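Multicopper oxidase (PDB 6TTD) probably couples the one-electron oxidation of substrates, such as metal ions or phenols, to the reduction of dioxygen to water, using four coppers. Local coordinates at residues 453-458 / 505-510; 439-444 / 489-494. All blocks are in the same frame, centred on the assembly; numbering follows the deposited sequence.

Overall arrangement
Both contacts are antiparallel strand pairs of the same C-terminal cupredoxin domain, but they belong to its two different sheets. Contact 1 (453-458 / 505-510) lies deeper, its centre about 12 Å from that of the chain; all its residues are buried, and its histidines and cysteine bind copper. Contact 2 (439-444 / 489-494), its centre about 20 Å from that of the chain, binds no metal; one of its faces is apolar and buried, the other carries a partly exposed salt bridge. The two pack together, centres about 12 Å apart: Y443 lies against M453 and L507, and V493 against I455. Each strand of contact 2 is followed along the chain by one of contact 1.

Contact 1 of 2, residues 453-458 / 505-510; sequences MHIHGF and YLLHCH. With CU (copper (II) ion), chain E; CU (copper (II) ion), chain D; CU (copper (II) ion), chain F; CU (copper (II) ion), chain C.
M453 to I455 pair with C509 to L507 as antiparallel strands of a cupredoxin sheet, and the sequences His-X-His and His-Cys-His on them are the copper-binding signature of multicopper oxidases. Straight backbone hydrogen bonds tie the H454-H508 pair in both directions, H454 N to H508 O being 2.8 Å, and H456 N continues the series to L506 O.

Four coppers are bound here by four histidines and C509. Histidine suits one face because its ring reaches a metal by NE2 and keeps ND1 for a second-shell acceptor. H456 NE2 and H508 NE2 bind one copper and stand 3.3 Å apart, rim to rim; H161 completes that trio. H454 shares a second copper with H118, while H510 joins H120 and H159 on the third; all eight histidines line the pocket of the bound oxygen molecule. On the opposite face C509 SG binds the fourth copper at 2.2 Å, with H451 and H514.

Second-shell bonds fix the rings: H456 ND1 meets D129, H454 ND1 meets the carbonyl of D479, and H508 ND1 gives a bond to C509 O, in the ring plane but from above the carbonyl plane. With CG wedged between backbone N and carbonyl carbon (chi1 66°), H508 leans toward H456 and their common copper.

L506 CB sits over the centre of the H456 ring in a CH-pi contact, the copper of H454 lying off the opposite face, toward the rim. M453, bent at chi2 and chi3, lays SD against C509 CB (3.8 Å) and CE against L507 CD2.

Just past the first strand, G457 leaves room for the Y505 ring: its CA lies 3.5 Å from the ring centroid, and one water donates to both G457 O and Y505 OH, which also hydrogen-bonds A124 O.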
ATOM      1  N   MET A 453       7.749  -3.190  -7.443  1.00 13.19           N
ATOM      2  CA  MET A 453       7.027  -4.176  -8.258  1.00 12.59           C
ATOM      3  C   MET A 453       6.048  -4.967  -7.388  1.00 12.55           C
ATOM      4  O   MET A 453       6.435  -5.570  -6.375  1.00 13.97           O
ATOM      5  CB  MET A 453       7.969  -5.149  -8.987  1.00 10.90           C
ATOM      6  CG  MET A 453       8.870  -4.427  -9.961  1.00  9.26           C
ATOM      7  SD  MET A 453       7.991  -3.451 -11.227  1.00 15.38           S
ATOM      8  CE  MET A 453       7.207  -4.757 -12.184  1.00 13.61           C
ATOM      9  N   HIS A 454       4.785  -4.996  -7.833  1.00 12.69           N
ATOM     10  CA  HIS A 454       3.652  -5.539  -7.096  1.00 12.21           C
ATOM     11  C   HIS A 454       3.012  -6.627  -7.956  1.00 14.34           C
ATOM     12  O   HIS A 454       2.946  -6.481  -9.189  1.00 13.23           O
ATOM     13  CB  HIS A 454       2.692  -4.373  -6.804  1.00  9.90           C
ATOM     14  CG  HIS A 454       1.357  -4.800  -6.298  1.00 10.25           C
ATOM     15  ND1 HIS A 454       1.218  -5.594  -5.173  1.00 12.94           N
ATOM     16  CD2 HIS A 454       0.093  -4.539  -6.754  1.00  9.42           C
ATOM     17  CE1 HIS A 454      -0.076  -5.792  -4.957  1.00 10.83           C
ATOM     18  NE2 HIS A 454      -0.771  -5.180  -5.913  1.00 13.10           N
ATOM     19  N   ILE A 455       2.568  -7.724  -7.335  1.00 12.05           N
ATOM     20  CA  ILE A 455       1.711  -8.696  -8.017  1.00 14.32           C
ATOM     21  C   ILE A 455       0.379  -8.751  -7.296  1.00 16.43           C
ATOM     22  O   ILE A 455       0.322  -8.657  -6.063  1.00 15.42           O
ATOM     23  CB  ILE A 455       2.315 -10.116  -8.121  1.00 12.94           C
ATOM     24  CG1 ILE A 455       2.568 -10.719  -6.710  1.00 13.98           C
ATOM     25  CG2 ILE A 455       3.607 -10.098  -8.950  1.00 13.36           C
ATOM     26  CD1 ILE A 455       3.099 -12.215  -6.724  1.00 13.00           C
ATOM     27  N   HIS A 456      -0.696  -8.858  -8.078  1.00 12.52           N
ATOM     28  CA  HIS A 456      -1.994  -9.197  -7.521  1.00 13.32           C
ATOM     29  C   HIS A 456      -2.024 -10.704  -7.211  1.00 15.59           C
ATOM     30  O   HIS A 456      -1.203 -11.492  -7.735  1.00 13.39           O
ATOM     31  CB  HIS A 456      -3.112  -8.854  -8.520  1.00 11.01           C
ATOM     32  CG  HIS A 456      -3.267  -7.387  -8.803  1.00 15.65           C
ATOM     33  ND1 HIS A 456      -4.493  -6.817  -9.146  1.00 15.51           N
ATOM     34  CD2 HIS A 456      -2.360  -6.377  -8.811  1.00 11.92           C
ATOM     35  CE1 HIS A 456      -4.313  -5.517  -9.362  1.00 16.86           C
ATOM     36  NE2 HIS A 456      -3.030  -5.228  -9.168  1.00 16.50           N
ATOM     37  N   GLY A 457      -3.005 -11.107  -6.396  1.00 13.78           N
ATOM     38  CA  GLY A 457      -3.372 -12.496  -6.230  1.00 10.81           C
ATOM     39  C   GLY A 457      -2.710 -13.226  -5.099  1.00 13.66           C
ATOM     40  O   GLY A 457      -3.354 -14.062  -4.460  1.00 12.53           O
ATOM     41  N   PHE A 458      -1.420 -12.942  -4.837  1.00 13.10           N
ATOM     42  CA  PHE A 458      -0.640 -13.663  -3.831  1.00 12.47           C
ATOM     43  C   PHE A 458       0.306 -12.700  -3.134  1.00 15.25           C
ATOM     44  O   PHE A 458       0.771 -11.727  -3.756  1.00 15.43           O
ATOM     45  CB  PHE A 458       0.203 -14.801  -4.470  1.00 14.97           C
ATOM     46  CG  PHE A 458      -0.598 -15.711  -5.353  1.00 15.70           C
ATOM     47  CD1 PHE A 458      -1.358 -16.760  -4.787  1.00 14.60           C
ATOM     48  CD2 PHE A 458      -0.657 -15.493  -6.737  1.00 16.94           C
ATOM     49  CE1 PHE A 458      -2.151 -17.582  -5.604  1.00 15.97           C
ATOM     50  CE2 PHE A 458      -1.456 -16.336  -7.575  1.00 17.33           C
ATOM     51  CZ  PHE A 458      -2.200 -17.364  -7.010  1.00 17.25           C
ATOM     52  N   TYR A 505      -4.171 -12.406 -13.082  1.00 15.18           N
ATOM     53  CA  TYR A 505      -3.676 -11.460 -12.088  1.00 16.87           C
ATOM     54  C   TYR A 505      -2.663 -10.503 -12.724  1.00 15.71           C
ATOM     55  O   TYR A 505      -1.875 -10.892 -13.588  1.00 17.38           O
ATOM     56  CB  TYR A 505      -3.023 -12.242 -10.946  1.00 13.04           C
ATOM     57  CG  TYR A 505      -3.965 -12.985 -10.046  1.00 14.80           C
ATOM     58  CD1 TYR A 505      -5.116 -12.362  -9.540  1.00 14.64           C
ATOM     59  CD2 TYR A 505      -3.697 -14.296  -9.659  1.00 14.87           C
ATOM     60  CE1 TYR A 505      -5.981 -13.002  -8.661  1.00 14.47           C
ATOM     61  CE2 TYR A 505      -4.583 -14.990  -8.777  1.00 12.44           C
ATOM     62  CZ  TYR A 505      -5.720 -14.309  -8.267  1.00 15.93           C
ATOM     63  OH  TYR A 505      -6.585 -14.940  -7.376  1.00 15.65           O
ATOM     64  N   LEU A 506      -2.641  -9.269 -12.245  1.00 13.17           N
ATOM     65  CA  LEU A 506      -1.684  -8.293 -12.763  1.00 13.50           C
ATOM     66  C   LEU A 506      -0.311  -8.442 -12.101  1.00 14.00           C
ATOM     67  O   LEU A 506      -0.187  -8.842 -10.944  1.00 13.49           O
ATOM     68  CB  LEU A 506      -2.192  -6.870 -12.497  1.00 10.86           C
ATOM     69  CG  LEU A 506      -3.513  -6.600 -13.183  1.00 11.16           C
ATOM     70  CD1 LEU A 506      -3.939  -5.246 -12.768  1.00 16.35           C
ATOM     71  CD2 LEU A 506      -3.226  -6.603 -14.685  1.00 11.89           C
ATOM     72  N   LEU A 507       0.719  -8.065 -12.837  1.00 11.60           N
ATOM     73  CA  LEU A 507       2.038  -7.836 -12.282  1.00 11.48           C
ATOM     74  C   LEU A 507       2.448  -6.468 -12.795  1.00 14.02           C
ATOM     75  O   LEU A 507       2.385  -6.239 -14.009  1.00 14.93           O
ATOM     76  CB  LEU A 507       3.007  -8.923 -12.749  1.00 13.01           C
ATOM     77  CG  LEU A 507       4.468  -8.743 -12.336  1.00 12.41           C
ATOM     78  CD1 LEU A 507       5.216 -10.057 -12.334  1.00 14.59           C
ATOM     79  CD2 LEU A 507       5.179  -7.758 -13.252  1.00 14.27           C
ATOM     80  N   HIS A 508       2.793  -5.524 -11.901  1.00 12.39           N
ATOM     81  CA  HIS A 508       3.059  -4.187 -12.423  1.00 11.34           C
ATOM     82  C   HIS A 508       3.844  -3.350 -11.423  1.00 11.76           C
ATOM     83  O   HIS A 508       4.011  -3.702 -10.250  1.00 13.06           O
ATOM     84  CB  HIS A 508       1.753  -3.450 -12.774  1.00 14.03           C
ATOM     85  CG  HIS A 508       0.879  -3.126 -11.582  1.00 12.72           C
ATOM     86  ND1 HIS A 508       1.039  -1.980 -10.808  1.00 11.49           N
ATOM     87  CD2 HIS A 508      -0.211  -3.765 -11.084  1.00 13.60           C
ATOM     88  CE1 HIS A 508       0.100  -1.960  -9.870  1.00 11.54           C
ATOM     89  NE2 HIS A 508      -0.682  -3.016 -10.019  1.00 12.75           N
ATOM     90  N   CYS A 509       4.345  -2.235 -11.927  1.00 13.23           N
ATOM     91  CA  CYS A 509       5.011  -1.252 -11.085  1.00 11.26           C
ATOM     92  C   CYS A 509       3.972  -0.440 -10.318  1.00 13.92           C
ATOM     93  O   CYS A 509       2.896  -0.098 -10.849  1.00 14.36           O
ATOM     94  CB  CYS A 509       5.898  -0.337 -11.941  1.00 10.30           C
ATOM     95  SG  CYS A 509       6.742   0.852 -10.969  1.00 13.19           S
ATOM     96  N   HIS A 510       4.283  -0.131  -9.050  1.00 11.02           N
ATOM     97  CA  HIS A 510       3.348   0.660  -8.266  1.00 11.42           C
ATOM     98  C   HIS A 510       3.721   2.135  -8.195  1.00 11.15           C
ATOM     99  O   HIS A 510       3.140   2.874  -7.403  1.00 12.90           O
ATOM    100  CB  HIS A 510       3.204   0.076  -6.870  1.00 10.06           C
ATOM    101  CG  HIS A 510       1.845   0.306  -6.288  1.00 10.82           C
ATOM    102  ND1 HIS A 510       1.444   1.541  -5.826  1.00 10.67           N
ATOM    103  CD2 HIS A 510       0.793  -0.536  -6.093  1.00 11.59           C
ATOM    104  CE1 HIS A 510       0.207   1.441  -5.346  1.00 12.37           C
ATOM    105  NE2 HIS A 510      -0.203   0.197  -5.485  1.00 11.34           N
TER
HETATM  106 CU    CU E 703      -2.647  -4.773  -5.995  1.00 16.78          CU
HETATM  107 CU    CU D 702      -2.557  -3.291  -9.175  1.00 15.34          CU
HETATM  108 CU    CU F 704      -2.121  -0.728  -4.962  1.00 14.57          CU
HETATM  109 CU    CU C 701       8.163   1.865 -12.264  1.00 14.73          CU
HETATM  110  O   HOH W   1      -5.497 -15.657  -4.950  1.00 21.14           O

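Contact 2 of 2, residues 439-444 / 489-494; sequences VILEYV and VRIAVD
I491 presses its side chain between two neighbours on the opposing strand, L441 and Y443. Its CG1 lies 3.8 Å from L441 CB, and the tip, CD1, carries on to Y443 CE2. This reach depends on chi1 of 63°, which sets CG1 between the backbone N and the carbonyl carbon and directs the branch across the strand gap. V493 fills the next hollow obliquely, its CG2 4.1 Å from L441 CG. Branched aliphatic chains and one aromatic ring suit this face, which also holds V439 and V489: it is turned to the domain interior, where I491 and V493 meet F460 and Y443 and V489 touch strand 480-483.

The strands, at 155°, are neighbours in one sheet of a cupredoxin beta-sandwich, and Y443 points into the space between its two sheets. Backbone bonds in both directions join V439 to V493, L441 to I491 and Y443 to V489; V493 N to V439 O spans 2.8 Å.

On the other face R490 folds at chi3 so that one face of its guanidinium lies over I440 CG2, which sits toward the rim, while I440 CD1 comes within 3.7 Å of NH2. NH1, in the guanidinium plane, makes a salt-bridge hydrogen bond to E442 OE1 at 3.1 Å, meeting the carboxylate from above its plane. E442 is extended, and its OE2 is paired with R397, so one carboxylate links two arginines. A leucine in place of R490 would probably leave E442 OE1 without its cationic mate and take the flat lid off I440. The aliphatic stems also touch, R490 CG lying 3.9 Å from E442 CG.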
ATOM      1  N   VAL A 439       7.086 -20.507  -7.854  1.00 19.58           N
ATOM      2  CA  VAL A 439       7.841 -19.824  -8.900  1.00 21.33           C
ATOM      3  C   VAL A 439       8.768 -18.848  -8.201  1.00 21.95           C
ATOM      4  O   VAL A 439       8.403 -18.274  -7.172  1.00 24.23           O
ATOM      5  CB  VAL A 439       6.957 -19.019  -9.887  1.00 27.70           C
ATOM      6  CG1 VAL A 439       7.820 -18.534 -11.044  1.00 29.09           C
ATOM      7  CG2 VAL A 439       5.838 -19.802 -10.387  1.00 31.06           C
ATOM      8  N   ILE A 440       9.957 -18.640  -8.766  1.00 16.80           N
ATOM      9  CA  ILE A 440      10.823 -17.561  -8.350  1.00 14.94           C
ATOM     10  C   ILE A 440      10.727 -16.524  -9.444  1.00 16.87           C
ATOM     11  O   ILE A 440      10.996 -16.832 -10.602  1.00 20.87           O
ATOM     12  CB  ILE A 440      12.262 -18.050  -8.158  1.00 18.19           C
ATOM     13  CG1 ILE A 440      12.296 -18.990  -6.977  1.00 17.99           C
ATOM     14  CG2 ILE A 440      13.229 -16.888  -7.863  1.00 16.05           C
ATOM     15  CD1 ILE A 440      13.584 -19.654  -6.890  1.00 22.90           C
ATOM     16  N   LEU A 441      10.301 -15.311  -9.091  1.00 14.44           N
ATOM     17  CA  LEU A 441      10.304 -14.188 -10.021  1.00 16.07           C
ATOM     18  C   LEU A 441      11.598 -13.462  -9.803  1.00 17.82           C
ATOM     19  O   LEU A 441      11.917 -13.110  -8.671  1.00 17.56           O
ATOM     20  CB  LEU A 441       9.142 -13.223  -9.785  1.00 19.01           C
ATOM     21  CG  LEU A 441       7.765 -13.852  -9.905  1.00 19.62           C
ATOM     22  CD1 LEU A 441       6.670 -12.799  -9.763  1.00 20.97           C
ATOM     23  CD2 LEU A 441       7.703 -14.568 -11.224  1.00 22.75           C
ATOM     24  N   GLU A 442      12.357 -13.264 -10.871  1.00 17.43           N
ATOM     25  CA  GLU A 442      13.616 -12.547 -10.761  1.00 17.26           C
ATOM     26  C   GLU A 442      13.519 -11.240 -11.538  1.00 17.64           C
ATOM     27  O   GLU A 442      13.522 -11.246 -12.781  1.00 17.28           O
ATOM     28  CB  GLU A 442      14.774 -13.397 -11.274  1.00 23.12           C
ATOM     29  CG  GLU A 442      16.067 -12.624 -11.280  1.00 25.56           C
ATOM     30  CD  GLU A 442      17.225 -13.482 -11.737  1.00 34.15           C
ATOM     31  OE1 GLU A 442      17.805 -14.175 -10.862  1.00 40.07           O
ATOM     32  OE2 GLU A 442      17.506 -13.488 -12.970  1.00 33.04           O
ATOM     33  N   TYR A 443      13.386 -10.136 -10.793  1.00 14.92           N
ATOM     34  CA  TYR A 443      13.348  -8.800 -11.357  1.00 15.96           C
ATOM     35  C   TYR A 443      14.767  -8.329 -11.626  1.00 18.55           C
ATOM     36  O   TYR A 443      15.620  -8.320 -10.723  1.00 20.70           O
ATOM     37  CB  TYR A 443      12.662  -7.781 -10.410  1.00 11.53           C
ATOM     38  CG  TYR A 443      11.207  -8.017 -10.156  1.00 13.73           C
ATOM     39  CD1 TYR A 443      10.269  -7.860 -11.182  1.00 15.85           C
ATOM     40  CD2 TYR A 443      10.759  -8.414  -8.885  1.00 14.99           C
ATOM     41  CE1 TYR A 443       8.912  -8.068 -10.950  1.00 14.31           C
ATOM     42  CE2 TYR A 443       9.400  -8.603  -8.640  1.00 13.21           C
ATOM     43  CZ  TYR A 443       8.495  -8.425  -9.677  1.00 15.08           C
ATOM     44  OH  TYR A 443       7.161  -8.638  -9.439  1.00 14.45           O
ATOM     45  N   VAL A 444      14.993  -7.874 -12.834  1.00 17.98           N
ATOM     46  CA  VAL A 444      16.283  -7.340 -13.232  1.00 19.57           C
ATOM     47  C   VAL A 444      16.008  -5.913 -13.688  1.00 19.37           C
ATOM     48  O   VAL A 444      15.454  -5.691 -14.764  1.00 19.04           O
ATOM     49  CB  VAL A 444      16.915  -8.204 -14.329  1.00 19.23           C
ATOM     50  CG1 VAL A 444      18.244  -7.634 -14.846  1.00 15.78           C
ATOM     51  CG2 VAL A 444      17.080  -9.638 -13.785  1.00 17.30           C
ATOM     52  N   VAL A 489      16.425  -8.632  -7.957  1.00 15.96           N
ATOM     53  CA  VAL A 489      15.734  -9.091  -6.754  1.00 15.64           C
ATOM     54  C   VAL A 489      14.966 -10.365  -7.085  1.00 15.34           C
ATOM     55  O   VAL A 489      14.222 -10.395  -8.072  1.00 15.84           O
ATOM     56  CB  VAL A 489      14.757  -8.021  -6.221  1.00 14.39           C
ATOM     57  CG1 VAL A 489      13.995  -8.547  -4.963  1.00 13.69           C
ATOM     58  CG2 VAL A 489      15.541  -6.751  -5.927  1.00 10.98           C
ATOM     59  N   ARG A 490      15.130 -11.400  -6.251  1.00 14.08           N
ATOM     60  CA  ARG A 490      14.430 -12.674  -6.402  1.00 17.73           C
ATOM     61  C   ARG A 490      13.397 -12.819  -5.302  1.00 15.82           C
ATOM     62  O   ARG A 490      13.715 -12.635  -4.126  1.00 18.58           O
ATOM     63  CB  ARG A 490      15.417 -13.840  -6.331  1.00 18.26           C
ATOM     64  CG  ARG A 490      16.254 -13.937  -7.613  1.00 25.90           C
ATOM     65  CD  ARG A 490      17.500 -14.801  -7.473  1.00 30.26           C
ATOM     66  NE  ARG A 490      17.215 -16.203  -7.198  1.00 38.17           N
ATOM     67  CZ  ARG A 490      17.288 -17.186  -8.108  1.00 45.27           C
ATOM     68  NH1 ARG A 490      17.634 -16.916  -9.379  1.00 44.27           N
ATOM     69  NH2 ARG A 490      17.027 -18.449  -7.737  1.00 46.77           N
ATOM     70  N   ILE A 491      12.173 -13.111  -5.685  1.00 16.38           N
ATOM     71  CA  ILE A 491      11.108 -13.352  -4.731  1.00 15.61           C
ATOM     72  C   ILE A 491      10.543 -14.717  -5.051  1.00 15.81           C
ATOM     73  O   ILE A 491      10.577 -15.167  -6.198  1.00 15.56           O
ATOM     74  CB  ILE A 491      10.006 -12.255  -4.773  1.00 15.59           C
ATOM     75  CG1 ILE A 491       9.289 -12.210  -6.135  1.00 12.46           C
ATOM     76  CG2 ILE A 491      10.676 -10.921  -4.528  1.00 12.06           C
ATOM     77  CD1 ILE A 491       8.116 -11.235  -6.141  1.00 11.29           C
ATOM     78  N   ALA A 492      10.033 -15.384  -4.023  1.00 17.74           N
ATOM     79  CA  ALA A 492       9.407 -16.687  -4.175  1.00 14.69           C
ATOM     80  C   ALA A 492       7.905 -16.529  -3.984  1.00 16.81           C
ATOM     81  O   ALA A 492       7.455 -15.899  -3.006  1.00 13.07           O
ATOM     82  CB  ALA A 492       9.972 -17.680  -3.159  1.00 12.37           C
ATOM     83  N   VAL A 493       7.142 -17.107  -4.914  1.00 15.09           N
ATOM     84  CA  VAL A 493       5.678 -17.048  -4.901  1.00 16.16           C
ATOM     85  C   VAL A 493       5.126 -18.467  -4.880  1.00 19.67           C
ATOM     86  O   VAL A 493       5.412 -19.271  -5.785  1.00 20.00           O
ATOM     87  CB  VAL A 493       5.123 -16.281  -6.104  1.00 14.43           C
ATOM     88  CG1 VAL A 493       3.668 -15.889  -5.802  1.00 15.55           C
ATOM     89  CG2 VAL A 493       6.010 -15.068  -6.383  1.00 14.98           C
ATOM     90  N   ASP A 494       4.351 -18.773  -3.836  1.00 18.04           N
ATOM     91  CA  ASP A 494       3.563 -20.001  -3.786  1.00 20.34           C
ATOM     92  C   ASP A 494       2.176 -19.684  -4.386  1.00 19.12           C
ATOM     93  O   ASP A 494       1.323 -19.071  -3.747  1.00 17.51           O
ATOM     94  CB  ASP A 494       3.483 -20.513  -2.354  1.00 20.64           C
ATOM     95  CG  ASP A 494       2.710 -21.816  -2.237  1.00 27.52           C
ATOM     96  OD1 ASP A 494       2.221 -22.347  -3.249  1.00 28.15           O
ATOM     97  OD2 ASP A 494       2.510 -22.286  -1.120  1.00 29.15           O
TER